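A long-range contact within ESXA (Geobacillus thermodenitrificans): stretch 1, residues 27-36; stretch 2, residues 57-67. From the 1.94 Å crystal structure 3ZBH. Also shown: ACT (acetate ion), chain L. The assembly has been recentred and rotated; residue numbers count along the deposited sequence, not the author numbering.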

# COMPACT_ATOMS: atom_id res chain seq x y z
N ASN B 27 5.69 3.67 3.74
CA ASN B 27 5.12 2.35 3.57
C ASN B 27 4.76 1.98 2.14
O ASN B 27 4.94 0.82 1.76
CB ASN B 27 3.89 2.15 4.48
CG ASN B 27 4.24 2.23 5.96
OD1 ASN B 27 5.36 1.95 6.35
ND2 ASN B 27 3.28 2.63 6.77
N VAL B 28 4.25 2.94 1.34
CA VAL B 28 3.96 2.71 -0.08
C VAL B 28 5.22 2.40 -0.90
O VAL B 28 5.24 1.40 -1.64
CB VAL B 28 3.15 3.88 -0.75
CG1 VAL B 28 3.06 3.73 -2.28
CG2 VAL B 28 1.75 3.92 -0.17
N THR B 29 6.28 3.22 -0.78
CA THR B 29 7.47 2.96 -1.59
C THR B 29 8.23 1.70 -1.12
O THR B 29 8.73 0.93 -1.96
CB THR B 29 8.43 4.17 -1.71
OG1 THR B 29 8.73 4.66 -0.41
CG2 THR B 29 7.77 5.29 -2.57
N GLU B 30 8.24 1.46 0.19
CA GLU B 30 8.82 0.21 0.71
C GLU B 30 8.08 -1.00 0.15
O GLU B 30 8.71 -1.99 -0.26
CB GLU B 30 8.87 0.24 2.24
CG GLU B 30 9.89 1.27 2.72
CD GLU B 30 9.78 1.55 4.19
OE1 GLU B 30 9.10 0.78 4.88
OE2 GLU B 30 10.39 2.53 4.65
N LEU B 31 6.76 -0.93 0.13
CA LEU B 31 5.95 -2.01 -0.43
C LEU B 31 6.24 -2.22 -1.92
O LEU B 31 6.43 -3.34 -2.37
CB LEU B 31 4.46 -1.71 -0.20
CG LEU B 31 3.41 -2.55 -0.91
CD1 LEU B 31 3.33 -3.97 -0.34
CD2 LEU B 31 2.07 -1.83 -0.71
N ILE B 32 6.28 -1.15 -2.68
CA ILE B 32 6.60 -1.29 -4.09
C ILE B 32 7.96 -1.96 -4.32
O ILE B 32 8.09 -2.86 -5.13
CB ILE B 32 6.48 0.05 -4.84
CG1 ILE B 32 5.01 0.49 -4.89
CG2 ILE B 32 7.03 -0.10 -6.26
CD1 ILE B 32 4.05 -0.59 -5.43
N ALA B 33 8.97 -1.53 -3.57
CA ALA B 33 10.29 -2.14 -3.62
C ALA B 33 10.22 -3.63 -3.32
O ALA B 33 10.83 -4.43 -4.04
CB ALA B 33 11.22 -1.42 -2.66
N ARG B 34 9.49 -4.03 -2.29
CA ARG B 34 9.34 -5.46 -1.97
C ARG B 34 8.59 -6.25 -3.06
O ARG B 34 9.03 -7.36 -3.45
CB ARG B 34 8.66 -5.68 -0.61
CG ARG B 34 9.43 -5.15 0.59
CD ARG B 34 8.80 -5.65 1.88
NE ARG B 34 7.38 -5.29 2.05
CZ ARG B 34 6.93 -4.14 2.57
NH1 ARG B 34 7.78 -3.21 2.98
NH2 ARG B 34 5.62 -3.94 2.70
N LEU B 35 7.49 -5.69 -3.55
CA LEU B 35 6.78 -6.29 -4.69
C LEU B 35 7.62 -6.31 -5.97
O LEU B 35 7.49 -7.22 -6.76
CB LEU B 35 5.47 -5.55 -4.96
CG LEU B 35 4.45 -5.57 -3.81
CD1 LEU B 35 3.21 -4.79 -4.26
CD2 LEU B 35 4.08 -7.01 -3.46
N ASP B 36 8.49 -5.33 -6.18
CA ASP B 36 9.36 -5.37 -7.35
C ASP B 36 10.27 -6.61 -7.32
O ASP B 36 10.43 -7.33 -8.33
CB ASP B 36 10.24 -4.11 -7.47
CG ASP B 36 9.49 -2.91 -7.99
OD1 ASP B 36 8.34 -3.03 -8.52
OD2 ASP B 36 10.07 -1.81 -7.85
N GLN B 57 -0.27 -6.99 -15.22
CA GLN B 57 -1.21 -6.34 -14.30
C GLN B 57 -0.49 -5.54 -13.23
O GLN B 57 -0.85 -4.41 -12.96
CB GLN B 57 -2.08 -7.39 -13.62
CG GLN B 57 -3.06 -8.06 -14.57
CD GLN B 57 -3.92 -9.06 -13.84
OE1 GLN B 57 -4.67 -8.71 -12.92
NE2 GLN B 57 -3.81 -10.32 -14.22
N TYR B 58 0.53 -6.14 -12.63
CA TYR B 58 1.38 -5.45 -11.65
C TYR B 58 1.92 -4.12 -12.19
O TYR B 58 1.72 -3.05 -11.57
CB TYR B 58 2.53 -6.36 -11.20
CG TYR B 58 3.46 -5.62 -10.28
CD1 TYR B 58 3.02 -5.22 -9.03
CD2 TYR B 58 4.77 -5.28 -10.67
CE1 TYR B 58 3.83 -4.52 -8.16
CE2 TYR B 58 5.61 -4.59 -9.79
CZ TYR B 58 5.13 -4.21 -8.54
OH TYR B 58 5.89 -3.50 -7.65
N GLN B 59 2.59 -4.18 -13.33
CA GLN B 59 3.14 -2.97 -13.95
C GLN B 59 2.08 -1.93 -14.36
O GLN B 59 2.37 -0.73 -14.44
CB GLN B 59 4.06 -3.30 -15.13
CG GLN B 59 5.34 -4.05 -14.75
CD GLN B 59 6.33 -3.22 -13.94
OE1 GLN B 59 7.00 -3.74 -13.04
NE2 GLN B 59 6.43 -1.93 -14.26
N GLU B 60 0.86 -2.38 -14.63
CA GLU B 60 -0.25 -1.45 -14.88
C GLU B 60 -0.63 -0.65 -13.62
O GLU B 60 -1.05 0.50 -13.70
CB GLU B 60 -1.47 -2.21 -15.42
CG GLU B 60 -2.48 -1.36 -16.17
CD GLU B 60 -3.67 -0.94 -15.31
OE1 GLU B 60 -4.35 -1.83 -14.76
OE2 GLU B 60 -3.92 0.28 -15.19
N LEU B 61 -0.48 -1.27 -12.45
CA LEU B 61 -0.92 -0.66 -11.21
C LEU B 61 0.17 0.12 -10.50
O LEU B 61 -0.10 1.04 -9.73
CB LEU B 61 -1.46 -1.74 -10.27
CG LEU B 61 -2.71 -2.48 -10.74
CD1 LEU B 61 -2.99 -3.63 -9.80
CD2 LEU B 61 -3.89 -1.53 -10.82
N ARG B 62 1.41 -0.28 -10.73
CA ARG B 62 2.55 0.30 -10.04
C ARG B 62 2.58 1.84 -10.13
O ARG B 62 2.85 2.49 -9.14
CB ARG B 62 3.84 -0.31 -10.56
CG ARG B 62 5.05 -0.12 -9.64
CD ARG B 62 6.30 -0.59 -10.38
NE ARG B 62 7.51 -0.39 -9.60
CZ ARG B 62 8.25 0.71 -9.62
NH1 ARG B 62 7.90 1.76 -10.38
NH2 ARG B 62 9.34 0.78 -8.87
N PRO B 63 2.32 2.43 -11.33
CA PRO B 63 2.48 3.88 -11.36
C PRO B 63 1.48 4.62 -10.44
O PRO B 63 1.78 5.74 -10.00
CB PRO B 63 2.20 4.26 -12.82
CG PRO B 63 2.33 3.00 -13.60
CD PRO B 63 2.12 1.85 -12.67
N SER B 64 0.35 3.99 -10.14
CA SER B 64 -0.65 4.63 -9.30
C SER B 64 -0.19 4.59 -7.84
O SER B 64 -0.57 5.44 -7.05
CB SER B 64 -1.99 3.93 -9.46
OG SER B 64 -2.52 4.22 -10.74
N PHE B 65 0.61 3.58 -7.49
CA PHE B 65 1.23 3.57 -6.17
C PHE B 65 2.26 4.69 -6.04
O PHE B 65 2.36 5.29 -4.98
CB PHE B 65 1.85 2.18 -5.85
CG PHE B 65 0.83 1.15 -5.40
CD1 PHE B 65 -0.19 0.74 -6.25
CD2 PHE B 65 0.87 0.63 -4.11
CE1 PHE B 65 -1.15 -0.17 -5.82
CE2 PHE B 65 -0.08 -0.29 -3.69
CZ PHE B 65 -1.10 -0.69 -4.54
N GLU B 66 3.02 4.97 -7.10
CA GLU B 66 3.99 6.08 -7.01
C GLU B 66 3.23 7.40 -6.90
O GLU B 66 3.64 8.29 -6.21
CB GLU B 66 4.93 6.11 -8.23
CG GLU B 66 5.82 4.85 -8.35
CD GLU B 66 6.64 4.55 -7.09
OE1 GLU B 66 6.97 5.47 -6.29
OE2 GLU B 66 6.97 3.36 -6.86
N LYS B 67 2.09 7.50 -7.59
CA LYS B 67 1.27 8.70 -7.45
C LYS B 67 0.73 8.86 -6.04
O LYS B 67 0.60 9.96 -5.53
CB LYS B 67 0.11 8.68 -8.46
CG LYS B 67 0.50 9.03 -9.89
CD LYS B 67 -0.59 8.57 -10.84
CE LYS B 67 -0.19 8.58 -12.30
NZ LYS B 67 -0.20 9.98 -12.82
C ACT L . 10.41 4.35 -9.95
O ACT L . 9.41 4.62 -9.25
OXT ACT L . 10.96 3.23 -9.88
CH3 ACT L . 10.96 5.41 -10.86

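The two helices run nearly antiparallel, their axes 9.7 Å apart at closest approach and 155° between their directions, and together they bury 470 Å². Along the second helix, Tyr-58 makes the first substantial contact. Its t rotamer carries the ring across to Leu-35, whose CB lies 3.7 Å from Tyr-58 CE1, while the hydroxyl at the far end donates a short hydrogen bond to Asp-36 (OH to OD1, 2.6 Å). A tyrosine suits this buried place because the ring packs against aliphatic carbon and the hydroxyl still finds a charged acceptor.

One turn on, Arg-62 extends with chi1 to chi3 all t and meets the same carboxylate in a two-pronged salt bridge: its NE donates to Asp-36 OD1 at 3.0 Å and its NH2 to Asp-36 OD2 at 2.9 Å. Ile-32 CG2 covers one face of the guanidinium, 3.4 Å from Arg-62 NE, leaving the edge free for Asp-36 and for the acetate, whose OXT accepts from Arg-62 NH2 at 3.1 Å.

Phe-65, buried, adds most of the remaining apolar packing, its large ring suited to a place among aliphatic side chains: its CB lies 3.6 Å from Ile-32 CD1, and its CE2 4.0 Å from Leu-31 CD2. Glu-66 completes the pocket that, with Tyr-58, Arg-62 and Phe-65, receives Ile-32 as a knob.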